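Local coordinates for uncharacterized protein (Bacteroides ovatus CL02T12C04, PDB 6PTM) that probably acts as an exo-carrageenase of glycoside hydrolase family 42, releasing sugar units from the ends of carrageenan chains, at residues A[555-560]-A[710-715]; A[718-723]-A[765-770]; A[548-553]-A[746-751]; A[561-566]-A[593-598]. All coordinates share one frame; numbering follows the deposited sequence.

Contact 1: A[555-560]-A[710-715]; sequences MSFQRQ and RVIAKD. With EDO (1,2-ethanediol), chain E; EDO (1,2-ethanediol), chain F.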
loop_
_atom_site.group_PDB
_atom_site.type_symbol
_atom_site.label_atom_id
_atom_site.label_comp_id
_atom_site.label_asym_id
_atom_site.label_seq_id
_atom_site.Cartn_x
_atom_site.Cartn_y
_atom_site.Cartn_z
ATOM N N MET A 555 0.002 -11.020 12.847
ATOM C CA MET A 555 1.095 -11.573 12.015
ATOM C C MET A 555 0.658 -12.943 11.484
ATOM O O MET A 555 0.982 -13.211 10.353
ATOM C CB MET A 555 2.429 -11.688 12.757
ATOM C CG MET A 555 2.974 -10.389 13.248
ATOM S SD MET A 555 3.159 -9.129 11.935
ATOM C CE MET A 555 4.049 -10.088 10.711
ATOM N N SER A 556 -0.086 -13.766 12.247
ATOM C CA SER A 556 -0.581 -15.071 11.746
ATOM C C SER A 556 -1.508 -14.849 10.539
ATOM O O SER A 556 -1.371 -15.589 9.501
ATOM C CB SER A 556 -1.245 -15.874 12.816
ATOM O OG SER A 556 -0.295 -16.257 13.798
ATOM N N PHE A 557 -2.407 -13.870 10.616
ATOM C CA PHE A 557 -3.274 -13.540 9.448
ATOM C C PHE A 557 -2.418 -13.075 8.261
ATOM O O PHE A 557 -2.716 -13.527 7.154
ATOM C CB PHE A 557 -4.334 -12.488 9.779
ATOM C CG PHE A 557 -5.444 -12.991 10.660
ATOM C CD1 PHE A 557 -6.298 -13.994 10.213
ATOM C CD2 PHE A 557 -5.658 -12.455 11.916
ATOM C CE1 PHE A 557 -7.333 -14.457 11.017
ATOM C CE2 PHE A 557 -6.718 -12.887 12.692
ATOM C CZ PHE A 557 -7.533 -13.903 12.260
ATOM N N GLN A 558 -1.399 -12.230 8.456
ATOM C CA GLN A 558 -0.566 -11.699 7.328
ATOM C C GLN A 558 0.184 -12.873 6.685
ATOM O O GLN A 558 0.369 -12.900 5.452
ATOM C CB GLN A 558 0.480 -10.670 7.783
ATOM C CG GLN A 558 -0.059 -9.296 8.195
ATOM C CD GLN A 558 1.073 -8.326 8.443
ATOM O OE1 GLN A 558 2.267 -8.693 8.304
ATOM N NE2 GLN A 558 0.716 -7.080 8.756
ATOM N N ARG A 559 0.662 -13.807 7.504
ATOM C CA ARG A 559 1.579 -14.891 7.054
ATOM C C ARG A 559 0.783 -16.100 6.579
ATOM O O ARG A 559 1.410 -17.020 6.022
ATOM C CB ARG A 559 2.494 -15.356 8.187
ATOM C CG ARG A 559 3.495 -14.296 8.619
ATOM C CD ARG A 559 4.097 -14.622 9.954
ATOM N NE ARG A 559 5.166 -13.697 10.336
ATOM C CZ ARG A 559 5.692 -13.654 11.560
ATOM N NH1 ARG A 559 5.233 -14.460 12.516
ATOM N NH2 ARG A 559 6.701 -12.837 11.828
ATOM N N GLN A 560 -0.525 -16.141 6.812
ATOM C CA GLN A 560 -1.300 -17.369 6.493
ATOM C C GLN A 560 -1.047 -17.786 5.038
ATOM O O GLN A 560 -1.086 -16.927 4.134
ATOM C CB GLN A 560 -2.793 -17.187 6.738
ATOM C CG GLN A 560 -3.589 -18.485 6.639
ATOM C CD GLN A 560 -5.002 -18.293 7.118
ATOM O OE1 GLN A 560 -5.719 -17.380 6.703
ATOM N NE2 GLN A 560 -5.398 -19.121 8.065
ATOM N N ARG A 710 -11.284 -14.417 7.482
ATOM C CA ARG A 710 -10.103 -15.282 7.662
ATOM C C ARG A 710 -10.271 -16.021 8.980
ATOM O O ARG A 710 -10.943 -15.507 9.869
ATOM C CB ARG A 710 -8.813 -14.456 7.701
ATOM C CG ARG A 710 -8.523 -13.642 6.445
ATOM C CD ARG A 710 -8.262 -14.476 5.187
ATOM N NE ARG A 710 -7.989 -13.607 4.029
ATOM C CZ ARG A 710 -6.852 -12.933 3.826
ATOM N NH1 ARG A 710 -5.838 -13.003 4.688
ATOM N NH2 ARG A 710 -6.745 -12.145 2.767
ATOM N N VAL A 711 -9.664 -17.196 9.095
ATOM C CA VAL A 711 -9.705 -18.007 10.326
ATOM C C VAL A 711 -8.306 -18.534 10.622
ATOM O O VAL A 711 -7.702 -19.136 9.709
ATOM C CB VAL A 711 -10.719 -19.153 10.183
ATOM C CG1 VAL A 711 -10.869 -19.907 11.506
ATOM C CG2 VAL A 711 -12.046 -18.619 9.689
ATOM N N ILE A 712 -7.842 -18.341 11.857
ATOM C CA ILE A 712 -6.597 -18.976 12.361
ATOM C C ILE A 712 -6.938 -19.798 13.603
ATOM O O ILE A 712 -7.955 -19.489 14.257
ATOM C CB ILE A 712 -5.502 -17.938 12.638
ATOM C CG1 ILE A 712 -5.956 -16.906 13.664
ATOM C CG2 ILE A 712 -5.027 -17.309 11.337
ATOM C CD1 ILE A 712 -4.890 -15.953 14.108
ATOM N N ALA A 713 -6.105 -20.798 13.896
ATOM C CA ALA A 713 -6.196 -21.671 15.082
ATOM C C ALA A 713 -5.559 -20.929 16.231
ATOM O O ALA A 713 -4.452 -20.447 16.032
ATOM C CB ALA A 713 -5.472 -22.964 14.821
ATOM N N LYS A 714 -6.253 -20.810 17.350
ATOM C CA LYS A 714 -5.713 -20.307 18.636
ATOM C C LYS A 714 -5.177 -21.520 19.393
ATOM O O LYS A 714 -4.087 -21.413 19.967
ATOM C CB LYS A 714 -6.818 -19.623 19.442
ATOM C CG LYS A 714 -6.408 -18.983 20.769
ATOM C CD LYS A 714 -7.510 -19.087 21.803
ATOM C CE LYS A 714 -7.559 -18.006 22.864
ATOM N NZ LYS A 714 -6.329 -18.023 23.658
ATOM N N ASP A 715 -5.923 -22.638 19.353
ATOM C CA ASP A 715 -5.518 -23.938 19.956
ATOM C C ASP A 715 -6.372 -25.080 19.397
ATOM O O ASP A 715 -6.971 -24.914 18.288
ATOM C CB ASP A 715 -5.526 -23.832 21.483
ATOM C CG ASP A 715 -6.895 -23.703 22.103
ATOM O OD1 ASP A 715 -6.954 -23.147 23.218
ATOM O OD2 ASP A 715 -7.882 -24.165 21.477
HETATM C C1 EDO E . -6.935 -23.201 10.590
HETATM O O1 EDO E . -6.256 -22.111 9.992
HETATM C C2 EDO E . -8.349 -22.813 10.802
HETATM O O2 EDO E . -9.092 -22.517 9.628
HETATM C C1 EDO F . -7.162 -22.668 6.393
HETATM O O1 EDO F . -6.093 -22.740 7.350
HETATM C C2 EDO F . -7.776 -21.328 6.339
HETATM O O2 EDO F . -8.545 -20.974 7.491
HETATM O O HOH W 1 -5.210 -14.577 6.937
HETATM O O HOH W 2 -3.127 -11.825 4.708
HETATM O O HOH W 3 -8.284 -18.225 6.696
#
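Phe557, in the last turns of helix 551-559, and Gln560, just beyond its end, dock on Arg710, Val711 and Ile712 of strand 707-715, an outermost strand of the C-terminal antiparallel sheet. It is a buried helix-on-sheet contact with an apolar half and a polar half bridged by waters. In the apolar half Ile712 reaches over one face of the Phe557 ring in a CH-pi contact, its CD1 4.0 Å from the ring centroid, while its CG1 lies 3.7 Å from Phe557 CZ. Arg710 adds its aliphatic root, CB coming obliquely to within 3.6 Å of Phe557 CD1.

Gln560 runs the polar half. With CG anti to the backbone N (chi1 -171°) and the chain extended beyond it, the amide reaches the strand edge, where NE2 donates to Val711 O at 2.8 Å with an N-H...O angle of 160°. Its OE1 accepts from water 3, which takes the N-H of Val711, and from water 1, which also donates to Phe557 O and meets the edge of the Arg710 guanidinium at NH1, 2.8 Å away. The one amide thus serves both backbone polar atoms of Val711: its O directly, its N through water 3. A leucine here would probably leave Val711 O without its protein donor and waters 1 and 3 without a shared acceptor.

On the strand's inner side, Arg710 and Ile712 pair with Asn722 and Ile720 of strand 718-725. Phe557 reaches Ile720, Asn722 and Leu767 as well, and the 555-559 turns run at 116° to 710-713, with Gln558 turned instead to Phe171 of strand 168-175.

Contact 2: A[718-723]-A[765-770]; sequences KYIVNI and VQLLEV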
loop_
_atom_site.group_PDB
_atom_site.type_symbol
_atom_site.label_atom_id
_atom_site.label_comp_id
_atom_site.label_asym_id
_atom_site.label_seq_id
_atom_site.Cartn_x
_atom_site.Cartn_y
_atom_site.Cartn_z
ATOM N N LYS A 718 -10.241 -23.928 19.367
ATOM C CA LYS A 718 -10.533 -22.483 19.393
ATOM C C LYS A 718 -9.886 -21.813 18.198
ATOM O O LYS A 718 -8.726 -22.114 17.907
ATOM C CB LYS A 718 -10.029 -21.823 20.668
ATOM C CG LYS A 718 -10.710 -22.245 21.959
ATOM C CD LYS A 718 -10.203 -21.452 23.139
ATOM C CE LYS A 718 -10.570 -22.049 24.477
ATOM N NZ LYS A 718 -9.821 -23.309 24.681
ATOM N N TYR A 719 -10.633 -20.908 17.577
ATOM C CA TYR A 719 -10.296 -20.265 16.297
ATOM C C TYR A 719 -10.479 -18.758 16.462
ATOM O O TYR A 719 -11.373 -18.330 17.195
ATOM C CB TYR A 719 -11.124 -20.880 15.170
ATOM C CG TYR A 719 -10.815 -22.343 14.985
ATOM C CD1 TYR A 719 -9.722 -22.756 14.243
ATOM C CD2 TYR A 719 -11.533 -23.317 15.678
ATOM C CE1 TYR A 719 -9.402 -24.093 14.118
ATOM C CE2 TYR A 719 -11.214 -24.660 15.573
ATOM C CZ TYR A 719 -10.134 -25.045 14.809
ATOM O OH TYR A 719 -9.838 -26.364 14.704
ATOM N N ILE A 720 -9.649 -17.989 15.781
ATOM C CA ILE A 720 -9.769 -16.503 15.727
ATOM C C ILE A 720 -10.306 -16.165 14.347
ATOM O O ILE A 720 -9.713 -16.599 13.358
ATOM C CB ILE A 720 -8.456 -15.763 16.039
ATOM C CG1 ILE A 720 -7.789 -16.269 17.322
ATOM C CG2 ILE A 720 -8.722 -14.277 16.076
ATOM C CD1 ILE A 720 -8.639 -16.182 18.574
ATOM N N VAL A 721 -11.460 -15.530 14.306
ATOM C CA VAL A 721 -12.134 -15.202 13.016
ATOM C C VAL A 721 -12.016 -13.701 12.797
ATOM O O VAL A 721 -12.381 -12.945 13.707
ATOM C CB VAL A 721 -13.603 -15.634 13.024
ATOM C CG1 VAL A 721 -14.300 -15.252 11.729
ATOM C CG2 VAL A 721 -13.732 -17.125 13.313
ATOM N N ASN A 722 -11.512 -13.287 11.642
ATOM C CA ASN A 722 -11.377 -11.868 11.268
ATOM C C ASN A 722 -12.392 -11.593 10.159
ATOM O O ASN A 722 -12.399 -12.347 9.165
ATOM C CB ASN A 722 -9.957 -11.582 10.802
ATOM C CG ASN A 722 -9.801 -10.142 10.364
ATOM O OD1 ASN A 722 -9.749 -9.261 11.205
ATOM N ND2 ASN A 722 -9.852 -9.904 9.065
ATOM N N ILE A 723 -13.236 -10.573 10.314
ATOM C CA ILE A 723 -14.235 -10.217 9.265
ATOM C C ILE A 723 -14.178 -8.718 9.089
ATOM O O ILE A 723 -14.254 -8.015 10.118
ATOM C CB ILE A 723 -15.663 -10.657 9.606
ATOM C CG1 ILE A 723 -15.737 -12.086 10.124
ATOM C CG2 ILE A 723 -16.543 -10.457 8.392
ATOM C CD1 ILE A 723 -17.138 -12.462 10.601
ATOM N N VAL A 765 -15.496 -4.145 11.562
ATOM C CA VAL A 765 -14.438 -5.157 11.805
ATOM C C VAL A 765 -14.964 -6.044 12.916
ATOM O O VAL A 765 -15.313 -5.508 13.987
ATOM C CB VAL A 765 -13.116 -4.499 12.219
ATOM C CG1 VAL A 765 -12.070 -5.543 12.560
ATOM C CG2 VAL A 765 -12.624 -3.585 11.129
ATOM N N GLN A 766 -14.965 -7.343 12.697
ATOM C CA GLN A 766 -15.209 -8.306 13.782
ATOM C C GLN A 766 -13.939 -9.127 14.016
ATOM O O GLN A 766 -13.301 -9.561 13.028
ATOM C CB GLN A 766 -16.396 -9.195 13.457
ATOM C CG GLN A 766 -17.713 -8.449 13.545
ATOM C CD GLN A 766 -18.143 -8.153 14.953
ATOM O OE1 GLN A 766 -17.846 -8.881 15.885
ATOM N NE2 GLN A 766 -18.939 -7.113 15.091
ATOM N N LEU A 767 -13.550 -9.283 15.282
ATOM C CA LEU A 767 -12.451 -10.216 15.632
ATOM C C LEU A 767 -12.964 -11.072 16.788
ATOM O O LEU A 767 -13.160 -10.558 17.886
ATOM C CB LEU A 767 -11.185 -9.445 15.996
ATOM C CG LEU A 767 -9.937 -10.296 16.217
ATOM C CD1 LEU A 767 -9.407 -10.854 14.912
ATOM C CD2 LEU A 767 -8.870 -9.471 16.916
ATOM N N LEU A 768 -13.197 -12.332 16.488
ATOM C CA LEU A 768 -13.973 -13.260 17.310
ATOM C C LEU A 768 -13.117 -14.472 17.650
ATOM O O LEU A 768 -12.345 -14.982 16.790
ATOM C CB LEU A 768 -15.185 -13.710 16.507
ATOM C CG LEU A 768 -16.107 -12.615 16.000
ATOM C CD1 LEU A 768 -17.131 -13.223 15.037
ATOM C CD2 LEU A 768 -16.811 -11.911 17.146
ATOM N N GLU A 769 -13.276 -14.913 18.891
ATOM C CA GLU A 769 -12.798 -16.210 19.373
ATOM C C GLU A 769 -13.986 -17.184 19.328
ATOM O O GLU A 769 -14.987 -16.939 20.019
ATOM C CB GLU A 769 -12.152 -16.054 20.751
ATOM C CG GLU A 769 -11.596 -17.385 21.217
ATOM C CD GLU A 769 -10.846 -17.294 22.525
ATOM O OE1 GLU A 769 -11.120 -18.103 23.367
ATOM O OE2 GLU A 769 -9.998 -16.411 22.676
ATOM N N VAL A 770 -13.851 -18.237 18.532
ATOM C CA VAL A 770 -14.875 -19.283 18.287
ATOM C C VAL A 770 -14.338 -20.594 18.873
ATOM O O VAL A 770 -13.228 -21.009 18.479
ATOM C CB VAL A 770 -15.220 -19.361 16.786
ATOM C CG1 VAL A 770 -16.269 -20.417 16.487
ATOM C CG2 VAL A 770 -15.704 -18.009 16.275
#
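Tyr719, Val721 and Ile723 pair with Val770, Leu768 and Gln766 through both N-H and C=O, giving six backbone hydrogen bonds in an unbroken antiparallel ladder. Val721 N donates to Leu768 O at 2.7 Å. The return bond, from Leu768 N to Val721 O, is the longest of the six at 3.0 Å. Ile720 and Asn722, in the non-hydrogen-bonded pairs with Glu769 and Leu767, turn their peptide groups outward to Ile712 and Arg710; Leu767 and Glu769 likewise bond to Val748 and Ser746. Both strands are therefore interior ones, served on two flanks.

Among the side chains, Asn722 OD1 accepts from Trp494 NE1. Lys718 NZ forms its salt bridge with Asp715, while its CD passes 3.5 Å from Glu769 OE1. With CG1 beside the backbone N (chi1 -50°), Ile720 sets CG2 3.7 Å from Leu767 CD1 and lays CD1 along the CB and CG of Glu769; an alanine here would probably open a gap beside Leu767 and strip Phe557 of part of its packing. On the reverse face Val721 CG2 meets Val770 CG2 at 3.7 Å, where both also touch Ile694. Helix on one face and strand 694-700 on the other suit the small C-terminal beta domain known from GH42 enzymes.

Contact 3: A[548-553]-A[746-751]; sequences NSVSDY and SEVLTG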
loop_
_atom_site.group_PDB
_atom_site.type_symbol
_atom_site.label_atom_id
_atom_site.label_comp_id
_atom_site.label_asym_id
_atom_site.label_seq_id
_atom_site.Cartn_x
_atom_site.Cartn_y
_atom_site.Cartn_z
ATOM N N ASN A 548 -1.808 -3.699 17.916
ATOM C CA ASN A 548 -0.678 -4.069 18.811
ATOM C C ASN A 548 -1.131 -5.128 19.824
ATOM O O ASN A 548 -0.364 -6.060 20.084
ATOM C CB ASN A 548 -0.053 -2.846 19.479
ATOM C CG ASN A 548 0.750 -2.013 18.504
ATOM O OD1 ASN A 548 1.033 -2.458 17.385
ATOM N ND2 ASN A 548 1.063 -0.784 18.899
ATOM N N SER A 549 -2.314 -4.984 20.387
ATOM C CA SER A 549 -2.821 -5.811 21.508
ATOM C C SER A 549 -3.018 -7.241 21.011
ATOM O O SER A 549 -3.018 -8.174 21.856
ATOM C CB SER A 549 -4.095 -5.235 22.102
ATOM O OG SER A 549 -5.264 -5.531 21.338
ATOM N N VAL A 550 -3.182 -7.426 19.700
ATOM C CA VAL A 550 -3.358 -8.785 19.133
ATOM C C VAL A 550 -2.327 -9.048 18.034
ATOM O O VAL A 550 -2.622 -9.814 17.088
ATOM C CB VAL A 550 -4.801 -8.989 18.639
ATOM C CG1 VAL A 550 -5.750 -9.082 19.801
ATOM C CG2 VAL A 550 -5.273 -7.943 17.636
ATOM N N SER A 551 -1.119 -8.512 18.174
ATOM C CA SER A 551 -0.175 -8.444 17.032
ATOM C C SER A 551 0.259 -9.858 16.636
ATOM O O SER A 551 0.613 -10.049 15.460
ATOM C CB SER A 551 1.026 -7.557 17.318
ATOM O OG SER A 551 1.760 -8.064 18.414
ATOM N N ASP A 552 0.281 -10.817 17.570
ATOM C CA ASP A 552 0.605 -12.220 17.171
ATOM C C ASP A 552 -0.495 -12.751 16.238
ATOM O O ASP A 552 -0.157 -13.376 15.201
ATOM C CB ASP A 552 0.875 -13.136 18.367
ATOM C CG ASP A 552 2.183 -12.794 19.097
ATOM O OD1 ASP A 552 3.269 -12.483 18.416
ATOM O OD2 ASP A 552 2.143 -12.850 20.354
ATOM N N TYR A 553 -1.768 -12.514 16.563
ATOM C CA TYR A 553 -2.891 -12.919 15.686
ATOM C C TYR A 553 -2.704 -12.257 14.302
ATOM O O TYR A 553 -2.831 -12.929 13.268
ATOM C CB TYR A 553 -4.233 -12.552 16.317
ATOM C CG TYR A 553 -4.624 -13.344 17.543
ATOM C CD1 TYR A 553 -3.984 -14.527 17.901
ATOM C CD2 TYR A 553 -5.669 -12.899 18.349
ATOM C CE1 TYR A 553 -4.396 -15.249 19.009
ATOM C CE2 TYR A 553 -6.081 -13.606 19.459
ATOM C CZ TYR A 553 -5.449 -14.789 19.783
ATOM O OH TYR A 553 -5.864 -15.496 20.875
ATOM N N SER A 746 -17.006 -15.164 21.329
ATOM C CA SER A 746 -16.748 -13.890 22.031
ATOM C C SER A 746 -15.919 -12.951 21.141
ATOM O O SER A 746 -15.266 -13.381 20.170
ATOM C CB SER A 746 -16.122 -14.148 23.391
ATOM O OG SER A 746 -14.848 -14.723 23.231
ATOM N N GLU A 747 -15.953 -11.686 21.505
ATOM C CA GLU A 747 -15.149 -10.590 20.922
ATOM C C GLU A 747 -13.759 -10.617 21.559
ATOM O O GLU A 747 -13.650 -10.458 22.778
ATOM C CB GLU A 747 -15.850 -9.264 21.195
ATOM C CG GLU A 747 -17.195 -9.165 20.492
ATOM C CD GLU A 747 -17.824 -7.790 20.546
ATOM O OE1 GLU A 747 -17.326 -6.981 21.299
ATOM O OE2 GLU A 747 -18.805 -7.559 19.832
ATOM N N VAL A 748 -12.722 -10.760 20.748
ATOM C CA VAL A 748 -11.317 -10.796 21.262
ATOM C C VAL A 748 -11.008 -9.487 21.998
ATOM O O VAL A 748 -10.480 -9.526 23.121
ATOM C CB VAL A 748 -10.336 -11.065 20.112
ATOM C CG1 VAL A 748 -8.883 -10.837 20.537
ATOM C CG2 VAL A 748 -10.566 -12.457 19.562
ATOM N N LEU A 749 -11.389 -8.353 21.443
ATOM C CA LEU A 749 -10.920 -7.049 21.968
ATOM C C LEU A 749 -11.696 -6.656 23.233
ATOM O O LEU A 749 -11.168 -5.839 23.998
ATOM C CB LEU A 749 -11.044 -5.986 20.868
ATOM C CG LEU A 749 -10.179 -6.227 19.636
ATOM C CD1 LEU A 749 -10.438 -5.163 18.564
ATOM C CD2 LEU A 749 -8.704 -6.279 19.999
ATOM N N THR A 750 -12.914 -7.159 23.443
ATOM C CA THR A 750 -13.810 -6.640 24.509
ATOM C C THR A 750 -14.052 -7.720 25.556
ATOM O O THR A 750 -14.404 -7.339 26.675
ATOM C CB THR A 750 -15.172 -6.164 23.991
ATOM O OG1 THR A 750 -15.880 -7.224 23.337
ATOM C CG2 THR A 750 -15.064 -4.962 23.075
ATOM N N GLY A 751 -13.857 -8.995 25.195
ATOM C CA GLY A 751 -14.306 -10.136 25.990
ATOM C C GLY A 751 -15.815 -10.318 25.986
ATOM O O GLY A 751 -16.244 -11.280 26.586
#
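The joint between helices 534-549 and 551-559, with Val550 as N-cap residue of the second, packs here against the turn that follows strand 742-747 of the C-terminal antiparallel sheet. Val550 and Val748 make the central touch, CG1 to CG1 at 3.7 Å. Val748 holds that methyl anti to its backbone N (chi1 169°), which carries it out to the helices, and the same CG1 comes to the edge of the Tyr553 ring, close to the ring plane, 4.1 Å from CE2. Leu749 supplies the other branch: its CD2 lies 4.1 Å from Val550 CG1, the two side chains meeting at about a right angle, and 3.8 Å from Ser549 OG. That hydroxyl is engaged with Asp546 O, one turn back in its own helix, and only brushes the leucine.

Within the turn Gly751 N donates to Glu747 O at 2.8 Å; Gly751 itself has positive phi. Leu767 packs its side chain on both Val550 and Val748, while Leu146 touches Ser549 and Val550 from a loop. The Tyr553 side chain also touches Ile712 and Lys714 of strand 707-715.

Everything that meets between 548-553 and 746-751 does so by van der Waals contact, and only 146 Å² is buried. Shape rather than directional bonding sets the fit between these two segments, the position of the turn being fixed from the sheet side by the backbone bond of Val748 to Leu767.

Contact 4: A[561-566]-A[593-598]; sequences RKPLRI and SGLPIG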
loop_
_atom_site.group_PDB
_atom_site.type_symbol
_atom_site.label_atom_id
_atom_site.label_comp_id
_atom_site.label_asym_id
_atom_site.label_seq_id
_atom_site.Cartn_x
_atom_site.Cartn_y
_atom_site.Cartn_z
ATOM N N ARG A 561 -0.876 -19.085 4.837
ATOM C CA ARG A 561 -0.830 -19.762 3.521
ATOM C C ARG A 561 -1.872 -19.147 2.587
ATOM O O ARG A 561 -3.063 -19.040 2.987
ATOM C CB ARG A 561 -1.071 -21.260 3.717
ATOM C CG ARG A 561 -1.053 -22.095 2.442
ATOM C CD ARG A 561 -1.365 -23.542 2.742
ATOM N NE ARG A 561 -1.362 -24.441 1.595
ATOM C CZ ARG A 561 -0.292 -25.030 1.070
ATOM N NH1 ARG A 561 0.925 -24.719 1.487
ATOM N NH2 ARG A 561 -0.446 -25.921 0.102
ATOM N N LYS A 562 -1.413 -18.717 1.411
ATOM C CA LYS A 562 -2.225 -18.273 0.256
ATOM C C LYS A 562 -2.383 -19.471 -0.692
ATOM O O LYS A 562 -1.547 -19.691 -1.578
ATOM C CB LYS A 562 -1.537 -17.084 -0.422
ATOM C CG LYS A 562 -1.250 -15.864 0.447
ATOM C CD LYS A 562 -0.636 -14.746 -0.377
ATOM C CE LYS A 562 0.036 -13.613 0.388
ATOM N NZ LYS A 562 -0.862 -12.959 1.360
ATOM N N PRO A 563 -3.406 -20.338 -0.512
ATOM C CA PRO A 563 -3.394 -21.630 -1.198
ATOM C C PRO A 563 -3.813 -21.604 -2.673
ATOM O O PRO A 563 -3.759 -22.624 -3.347
ATOM C CB PRO A 563 -4.416 -22.427 -0.380
ATOM C CG PRO A 563 -5.413 -21.370 0.061
ATOM C CD PRO A 563 -4.518 -20.207 0.439
ATOM N N LEU A 564 -4.336 -20.480 -3.124
ATOM C CA LEU A 564 -4.696 -20.292 -4.536
ATOM C C LEU A 564 -3.879 -19.107 -5.031
ATOM O O LEU A 564 -3.923 -17.999 -4.375
ATOM C CB LEU A 564 -6.202 -20.069 -4.667
ATOM C CG LEU A 564 -7.074 -21.253 -4.254
ATOM C CD1 LEU A 564 -8.532 -20.834 -4.209
ATOM C CD2 LEU A 564 -6.890 -22.432 -5.202
ATOM N N ARG A 565 -3.148 -19.333 -6.119
ATOM C CA ARG A 565 -2.322 -18.280 -6.764
ATOM C C ARG A 565 -2.864 -17.990 -8.154
ATOM O O ARG A 565 -2.927 -18.911 -8.989
ATOM C CB ARG A 565 -0.863 -18.719 -6.819
ATOM C CG ARG A 565 -0.267 -18.992 -5.453
ATOM C CD ARG A 565 -0.510 -17.883 -4.438
ATOM N NE ARG A 565 0.262 -18.204 -3.247
ATOM C CZ ARG A 565 1.517 -17.822 -3.028
ATOM N NH1 ARG A 565 2.168 -17.028 -3.872
ATOM N NH2 ARG A 565 2.095 -18.150 -1.895
ATOM N N ILE A 566 -3.209 -16.736 -8.401
ATOM C CA ILE A 566 -3.650 -16.286 -9.742
ATOM C C ILE A 566 -2.394 -16.024 -10.541
ATOM O O ILE A 566 -1.610 -15.183 -10.087
ATOM C CB ILE A 566 -4.530 -15.043 -9.608
ATOM C CG1 ILE A 566 -5.813 -15.378 -8.858
ATOM C CG2 ILE A 566 -4.825 -14.399 -10.943
ATOM C CD1 ILE A 566 -6.560 -14.161 -8.478
ATOM N N SER A 593 -14.089 -16.346 0.301
ATOM C CA SER A 593 -14.312 -17.773 0.669
ATOM C C SER A 593 -13.503 -18.151 1.916
ATOM O O SER A 593 -13.326 -19.354 2.134
ATOM C CB SER A 593 -13.980 -18.691 -0.494
ATOM O OG SER A 593 -14.764 -18.376 -1.625
ATOM N N GLY A 594 -12.950 -17.180 2.664
ATOM C CA GLY A 594 -12.197 -17.443 3.895
ATOM C C GLY A 594 -10.712 -17.727 3.682
ATOM O O GLY A 594 -10.015 -18.016 4.675
ATOM N N LEU A 595 -10.230 -17.676 2.445
ATOM C CA LEU A 595 -8.834 -18.022 2.067
ATOM C C LEU A 595 -8.100 -16.773 1.612
ATOM O O LEU A 595 -8.632 -15.976 0.844
ATOM C CB LEU A 595 -8.863 -19.011 0.910
ATOM C CG LEU A 595 -9.470 -20.380 1.204
ATOM C CD1 LEU A 595 -9.510 -21.191 -0.076
ATOM C CD2 LEU A 595 -8.698 -21.086 2.316
ATOM N N PRO A 596 -6.842 -16.576 2.046
ATOM C CA PRO A 596 -5.988 -15.556 1.455
ATOM C C PRO A 596 -5.764 -15.954 0.006
ATOM O O PRO A 596 -5.345 -17.081 -0.225
ATOM C CB PRO A 596 -4.704 -15.593 2.304
ATOM C CG PRO A 596 -5.075 -16.366 3.543
ATOM C CD PRO A 596 -6.177 -17.318 3.125
ATOM N N ILE A 597 -5.989 -15.024 -0.927
ATOM C CA ILE A 597 -5.755 -15.253 -2.375
ATOM C C ILE A 597 -4.450 -14.557 -2.777
ATOM O O ILE A 597 -4.305 -13.374 -2.472
ATOM C CB ILE A 597 -6.946 -14.771 -3.219
ATOM C CG1 ILE A 597 -8.244 -15.436 -2.744
ATOM C CG2 ILE A 597 -6.696 -15.010 -4.696
ATOM C CD1 ILE A 597 -8.210 -16.940 -2.751
ATOM N N GLY A 598 -3.532 -15.283 -3.427
ATOM C CA GLY A 598 -2.253 -14.698 -3.848
ATOM C C GLY A 598 -2.036 -14.813 -5.312
ATOM O O GLY A 598 -3.020 -15.107 -6.055
HETATM O O HOH W 4 -3.477 -13.004 0.198
#
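Arg565 pairs with Gly598, the bonds running to its neighbours Leu564 and Ile566, where a beta-alpha-beta crossover brings strand 597-600 back alongside strand 564-567, at one edge of a five-stranded parallel sheet whose strand order, 2-1-3-4-5, is that of flavodoxin-like folds. The tight part is centred on Gly598. Its N donates to Leu564 O, almost straight down the carbonyl, and its O accepts from Ile566 N, both at 2.9 Å. The side chains of Lys562 and Arg565 fold over this glycine, Arg565 CD lying 3.5 Å from Gly598 C; a CB there would collide with the CD atoms of both. Arg565 is held in this pose by NE, which donates in its guanidinium plane to Lys562 O (2.9 Å), and by NH1, bonded to Phe599 O.

Close packing continues at Pro596. Its O is buried with no hydrogen-bonding partner in the model; Pro563 CD lies 3.3 Å from it and Lys562 CA makes a CA-H...O approach.

The opposite face is looser and apolar: Leu564 and Ile597 lie side by side with CD1 atoms 4.2 Å apart, roofed by helices 674-687 and 579-590. Toward solvent the contact thins out. Arg561 is exposed, its guanidinium in a salt bridge with Asp613. Lys562, packed also on helix 448-460, bends at its last torsion; water 4 accepts from its NZ at 2.9 Å and donates to Ile597 O at 2.8 Å.

In the fold
Contacts 1, 2 and 3 all reach the C-terminal antiparallel sheet, in the order 707-715, 718-725, 765-772, 742-747: contact 2 joins the two middle strands, while contacts 1 and 3 bring helix 551-559 and the joint before it against outer strand 707-715 and the turn that follows outer strand 742-747. Their centres are 9 to 12 Å apart and all three touch. Contact 4, in the parallel sheet, touches contact 1, 13 Å away between centres, through Pro596. Along the chain 548-553, 555-560 and 561-566 open contacts 3, 1 and 4, whose closest ends lie 193, 150 and 27 residues apart; contact 2 opens later. This short run lies against both sheets and probably helps to set them against each other.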